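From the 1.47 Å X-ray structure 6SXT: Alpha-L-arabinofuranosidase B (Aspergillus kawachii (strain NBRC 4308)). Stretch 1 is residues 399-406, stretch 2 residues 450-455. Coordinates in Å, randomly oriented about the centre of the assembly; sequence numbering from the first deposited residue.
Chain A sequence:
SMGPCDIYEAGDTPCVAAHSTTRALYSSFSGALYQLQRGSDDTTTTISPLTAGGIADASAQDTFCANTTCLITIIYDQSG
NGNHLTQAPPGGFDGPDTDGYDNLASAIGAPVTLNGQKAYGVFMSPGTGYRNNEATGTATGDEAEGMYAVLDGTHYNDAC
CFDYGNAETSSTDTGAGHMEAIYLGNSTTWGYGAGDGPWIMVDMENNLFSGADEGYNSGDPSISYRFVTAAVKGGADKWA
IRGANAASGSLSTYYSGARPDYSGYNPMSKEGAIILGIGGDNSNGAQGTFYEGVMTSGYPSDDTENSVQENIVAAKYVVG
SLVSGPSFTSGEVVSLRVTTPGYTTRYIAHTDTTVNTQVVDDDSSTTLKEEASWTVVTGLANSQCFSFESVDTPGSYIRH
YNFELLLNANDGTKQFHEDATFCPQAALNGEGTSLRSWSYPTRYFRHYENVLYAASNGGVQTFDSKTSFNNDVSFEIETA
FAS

Stretch 1, residues 399-406: RHYNFELL
Stretch 2 450-455: NVLYAA

The contact joins a tight β-hairpin, residues 399-406, to the strand 451-455 through a single β bridge centred on E404 and Y453, flanked by two backbone hydrogen bonds and backed by a small apolar cluster around L405.

Within the hairpin, strand 399-401 pairs with strand 404-406 through reciprocal hydrogen bonds: R399 N to L406 O (2.9 Å), L406 N to R399 O (2.8 Å), Y401 N to E404 O (2.9 Å) and E404 N to Y401 O (3.0 Å). A type I' turn from Y401 to E404 closes it, with N402 (phi/psi 53/29) and F403 (67/14) both at positive phi; E404 then returns to an extended conformation at -99/145.

Strand 451-455 lies beside 404-406 with an angle of 121° between their N-to-C directions and a closest axial approach of 4.3 Å. The splay accompanies a short register: the CA atoms of E404 and Y453 are 4.2 Å apart, and those of F403 and A454 4.9 Å. A454 N donates to F403 O at 2.8 Å (N-H...O angle 153°), and L405 N donates to L452 O at 3.0 Å (165°). These bonds bracket the bridge, using the carbonyl before E404 and the amide after it. F403 O also lies 3.3 Å from Y453 CB, near the plane of the Y453 ring at its edge.

On one side of the bridge, L405 (chi1 m, chi2 t) and A454 point toward the opposing stretch. L405 CD1 packs 3.7 Å from L452 CB, while L405 CD2 reaches A454 CB at 4.0 Å, so the two methyls reach different residues, L452 and A454, with Y453 between them in sequence. L452 has an off-rotamer chi1 of -93° and chi2 m. H400, with chi1 p and chi2 82°, extends this packing from the other hairpin strand, its CB 3.9 Å from A454 CB.

The side chain of E404 is extended, with chi1 and chi2 both t and chi3 -10°. Its CG lies 3.9 Å from Y453 CE1, and its OE2 comes within 3.6 Å of V451 CG1; V451 has chi1 t. The Y453 CA-to-CB bond points away overall, but chi1 m and chi2 -86° leave CD1 3.8 Å from E404 CA. F403 (chi1 m, chi2 -50°) sets its CB sideways, 3.6 Å from A454 O, while the end of its side chain leads away; its hydrogen bond to the strand is made by its carbonyl. R399 folds back with chi1, chi2 and chi3 all p, its NE donating to H400 O at 3.1 Å within the hairpin.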

ATOM      1  N   ARG A 399      18.704  -1.156  -8.071  1.00 18.41           N
ATOM      2  CA  ARG A 399      17.427  -0.413  -7.945  1.00 17.51           C
ATOM      3  C   ARG A 399      16.568  -0.795  -9.125  1.00 19.30           C
ATOM      4  O   ARG A 399      17.060  -1.093 -10.230  1.00 20.03           O
ATOM      5  CB  ARG A 399      17.675   1.091  -7.825  1.00 19.42           C
ATOM      6  CG  ARG A 399      18.292   1.735  -9.071  1.00 19.34           C
ATOM      7  CD  ARG A 399      17.310   2.156 -10.135  1.00 20.25           C
ATOM      8  NE  ARG A 399      16.439   3.220  -9.704  1.00 21.03           N
ATOM      9  CZ  ARG A 399      16.775   4.491  -9.582  1.00 23.33           C
ATOM     10  NH1 ARG A 399      17.961   4.930 -10.014  1.00 22.22           N
ATOM     11  NH2 ARG A 399      15.958   5.362  -9.016  1.00 23.30           N
ATOM     12  N   HIS A 400      15.259  -0.765  -8.946  1.00 18.32           N
ATOM     13  CA  HIS A 400      14.367  -0.923 -10.096  1.00 18.60           C
ATOM     14  C   HIS A 400      14.041   0.442 -10.708  1.00 17.37           C
ATOM     15  O   HIS A 400      13.930   1.469  -9.992  1.00 18.29           O
ATOM     16  CB  HIS A 400      13.134  -1.780  -9.739  1.00 17.30           C
ATOM     17  CG  HIS A 400      12.203  -1.193  -8.724  1.00 17.03           C
ATOM     18  ND1 HIS A 400      11.254  -0.261  -9.076  1.00 18.88           N
ATOM     19  CD2 HIS A 400      12.029  -1.508  -7.432  1.00 18.44           C
ATOM     20  CE1 HIS A 400      10.533   0.009  -7.995  1.00 20.73           C
ATOM     21  NE2 HIS A 400      11.027  -0.711  -6.956  1.00 19.98           N
ATOM     22  N   TYR A 401      13.830   0.432 -12.014  1.00 19.52           N
ATOM     23  CA  TYR A 401      13.519   1.617 -12.826  1.00 19.28           C
ATOM     24  C   TYR A 401      12.835   1.129 -14.086  1.00 19.39           C
ATOM     25  O   TYR A 401      13.394   0.308 -14.844  1.00 20.59           O
ATOM     26  CB  TYR A 401      14.822   2.364 -13.176  1.00 21.80           C
ATOM     27  CG  TYR A 401      14.534   3.690 -13.799  1.00 26.27           C
ATOM     28  CD1 TYR A 401      14.305   3.814 -15.151  1.00 29.51           C
ATOM     29  CD2 TYR A 401      14.446   4.809 -12.997  1.00 33.89           C
ATOM     30  CE1 TYR A 401      14.016   5.056 -15.699  1.00 30.48           C
ATOM     31  CE2 TYR A 401      14.162   6.051 -13.531  1.00 38.38           C
ATOM     32  CZ  TYR A 401      13.952   6.160 -14.887  1.00 36.11           C
ATOM     33  OH  TYR A 401      13.650   7.373 -15.411  1.00 47.58           O
ATOM     34  N   ASN A 402      11.589   1.551 -14.292  1.00 21.54           N
ATOM     35  CA  ASN A 402      10.740   0.954 -15.338  1.00 22.77           C
ATOM     36  C   ASN A 402      10.709  -0.568 -15.149  1.00 19.54           C
ATOM     37  O   ASN A 402      10.585  -1.330 -16.111  1.00 20.65           O
ATOM     38  CB  ASN A 402      11.229   1.299 -16.756  1.00 25.64           C
ATOM     39  CG  ASN A 402      10.835   2.699 -17.167  1.00 42.92           C
ATOM     40  OD1 ASN A 402       9.809   3.212 -16.713  1.00 44.31           O
ATOM     41  ND2 ASN A 402      11.678   3.345 -17.978  1.00 41.77           N
ATOM     42  N   PHE A 403      10.860  -1.031 -13.893  1.00 17.95           N
ATOM     43  CA  PHE A 403      10.801  -2.456 -13.495  1.00 19.68           C
ATOM     44  C   PHE A 403      11.958  -3.297 -14.053  1.00 19.22           C
ATOM     45  O   PHE A 403      11.955  -4.523 -13.888  1.00 19.57           O
ATOM     46  CB  PHE A 403       9.459  -3.096 -13.872  1.00 21.68           C
ATOM     47  CG  PHE A 403       8.282  -2.377 -13.248  1.00 21.82           C
ATOM     48  CD1 PHE A 403       8.264  -2.084 -11.893  1.00 21.98           C
ATOM     49  CD2 PHE A 403       7.257  -1.931 -14.032  1.00 25.50           C
ATOM     50  CE1 PHE A 403       7.183  -1.405 -11.333  1.00 21.68           C
ATOM     51  CE2 PHE A 403       6.150  -1.313 -13.463  1.00 23.79           C
ATOM     52  CZ  PHE A 403       6.156  -1.014 -12.136  1.00 22.57           C
ATOM     53  N   GLU A 404      13.000  -2.633 -14.561  1.00 19.03           N
ATOM     54  CA  GLU A 404      14.291  -3.311 -14.823  1.00 19.63           C
ATOM     55  C   GLU A 404      15.231  -3.015 -13.652  1.00 17.21           C
ATOM     56  O   GLU A 404      15.202  -1.902 -13.066  1.00 20.17           O
ATOM     57  CB  GLU A 404      14.911  -2.828 -16.141  1.00 22.01           C
ATOM     58  CG  GLU A 404      16.195  -3.605 -16.445  1.00 23.32           C
ATOM     59  CD  GLU A 404      16.751  -3.371 -17.847  1.00 30.80           C
ATOM     60  OE1 GLU A 404      16.025  -2.745 -18.651  1.00 30.97           O
ATOM     61  OE2 GLU A 404      17.889  -3.880 -18.132  1.00 25.70           O
ATOM     62  N   LEU A 405      16.066  -3.978 -13.281  1.00 18.82           N
ATOM     63  CA  LEU A 405      17.060  -3.757 -12.211  1.00 18.73           C
ATOM     64  C   LEU A 405      18.323  -3.134 -12.834  1.00 19.68           C
ATOM     65  O   LEU A 405      18.897  -3.741 -13.769  1.00 20.34           O
ATOM     66  CB  LEU A 405      17.434  -5.025 -11.468  1.00 18.94           C
ATOM     67  CG  LEU A 405      16.236  -5.745 -10.804  1.00 19.92           C
ATOM     68  CD1 LEU A 405      16.744  -6.792  -9.871  1.00 20.18           C
ATOM     69  CD2 LEU A 405      15.330  -4.772 -10.075  1.00 19.23           C
ATOM     70  N   LEU A 406      18.690  -2.020 -12.263  1.00 19.14           N
ATOM     71  CA  LEU A 406      19.848  -1.232 -12.733  1.00 20.53           C
ATOM     72  C   LEU A 406      20.765  -1.019 -11.564  1.00 20.58           C
ATOM     73  O   LEU A 406      20.358  -1.043 -10.403  1.00 20.76           O
ATOM     74  CB  LEU A 406      19.423   0.121 -13.272  1.00 20.64           C
ATOM     75  CG  LEU A 406      18.428   0.144 -14.435  1.00 21.99           C
ATOM     76  CD1 LEU A 406      18.178   1.585 -14.786  1.00 25.66           C
ATOM     77  CD2 LEU A 406      18.890  -0.655 -15.655  1.00 24.10           C
ATOM     78  N   ASN A 450      18.262 -13.823 -19.141  1.00 22.29           N
ATOM     79  CA  ASN A 450      19.525 -13.509 -18.456  1.00 22.36           C
ATOM     80  C   ASN A 450      19.679 -12.037 -18.103  1.00 21.75           C
ATOM     81  O   ASN A 450      20.806 -11.612 -17.848  1.00 21.87           O
ATOM     82  CB  ASN A 450      20.701 -14.021 -19.313  1.00 23.49           C
ATOM     83  CG  ASN A 450      20.596 -15.508 -19.556  1.00 26.92           C
ATOM     84  OD1 ASN A 450      20.084 -16.252 -18.730  1.00 26.27           O
ATOM     85  ND2 ASN A 450      21.186 -15.985 -20.651  1.00 27.65           N
ATOM     86  N   VAL A 451      18.585 -11.298 -17.954  1.00 21.05           N
ATOM     87  CA  VAL A 451      18.573  -9.897 -17.490  1.00 19.82           C
ATOM     88  C   VAL A 451      17.667  -9.842 -16.242  1.00 21.07           C
ATOM     89  O   VAL A 451      16.710 -10.637 -16.172  1.00 21.00           O
ATOM     90  CB  VAL A 451      18.074  -8.958 -18.579  1.00 21.08           C
ATOM     91  CG1 VAL A 451      17.998  -7.521 -18.122  1.00 22.15           C
ATOM     92  CG2 VAL A 451      18.971  -9.112 -19.818  1.00 23.60           C
ATOM     93  N   LEU A 452      18.028  -8.989 -15.306  1.00 19.66           N
ATOM     94  CA  LEU A 452      17.257  -8.881 -14.023  1.00 18.90           C
ATOM     95  C   LEU A 452      16.197  -7.804 -14.134  1.00 20.59           C
ATOM     96  O   LEU A 452      16.452  -6.688 -14.505  1.00 19.39           O
ATOM     97  CB  LEU A 452      18.150  -8.617 -12.803  1.00 18.31           C
ATOM     98  CG  LEU A 452      18.636  -9.829 -12.025  1.00 21.26           C
ATOM     99  CD1 LEU A 452      17.495 -10.617 -11.343  1.00 19.92           C
ATOM    100  CD2 LEU A 452      19.411 -10.816 -12.900  1.00 22.08           C
ATOM    101  N   TYR A 453      15.000  -8.166 -13.639  1.00 19.43           N
ATOM    102  CA  TYR A 453      13.836  -7.274 -13.568  1.00 18.03           C
ATOM    103  C   TYR A 453      13.216  -7.379 -12.165  1.00 17.46           C
ATOM    104  O   TYR A 453      13.540  -8.300 -11.444  1.00 18.28           O
ATOM    105  CB  TYR A 453      12.792  -7.651 -14.621  1.00 19.72           C
ATOM    106  CG  TYR A 453      13.307  -7.581 -16.043  1.00 19.69           C
ATOM    107  CD1 TYR A 453      13.271  -6.395 -16.726  1.00 21.12           C
ATOM    108  CD2 TYR A 453      13.865  -8.702 -16.647  1.00 21.86           C
ATOM    109  CE1 TYR A 453      13.784  -6.301 -18.012  1.00 23.57           C
ATOM    110  CE2 TYR A 453      14.418  -8.603 -17.931  1.00 20.43           C
ATOM    111  CZ  TYR A 453      14.353  -7.409 -18.614  1.00 26.18           C
ATOM    112  OH  TYR A 453      14.855  -7.324 -19.902  1.00 24.96           O
ATOM    113  N   ALA A 454      12.384  -6.395 -11.861  1.00 18.68           N
ATOM    114  CA  ALA A 454      11.423  -6.506 -10.739  1.00 18.56           C
ATOM    115  C   ALA A 454      10.107  -6.951 -11.386  1.00 16.69           C
ATOM    116  O   ALA A 454       9.405  -6.129 -11.958  1.00 18.20           O
ATOM    117  CB  ALA A 454      11.333  -5.187 -10.020  1.00 18.62           C
ATOM    118  N   ALA A 455       9.900  -8.251 -11.414  1.00 17.97           N
ATOM    119  CA  ALA A 455       8.796  -8.879 -12.181  1.00 18.74           C
ATOM    120  C   ALA A 455       7.692  -9.336 -11.220  1.00 16.27           C
ATOM    121  O   ALA A 455       7.993  -9.828 -10.114  1.00 17.38           O
ATOM    122  CB  ALA A 455       9.285 -10.078 -12.945  1.00 19.13           C
TER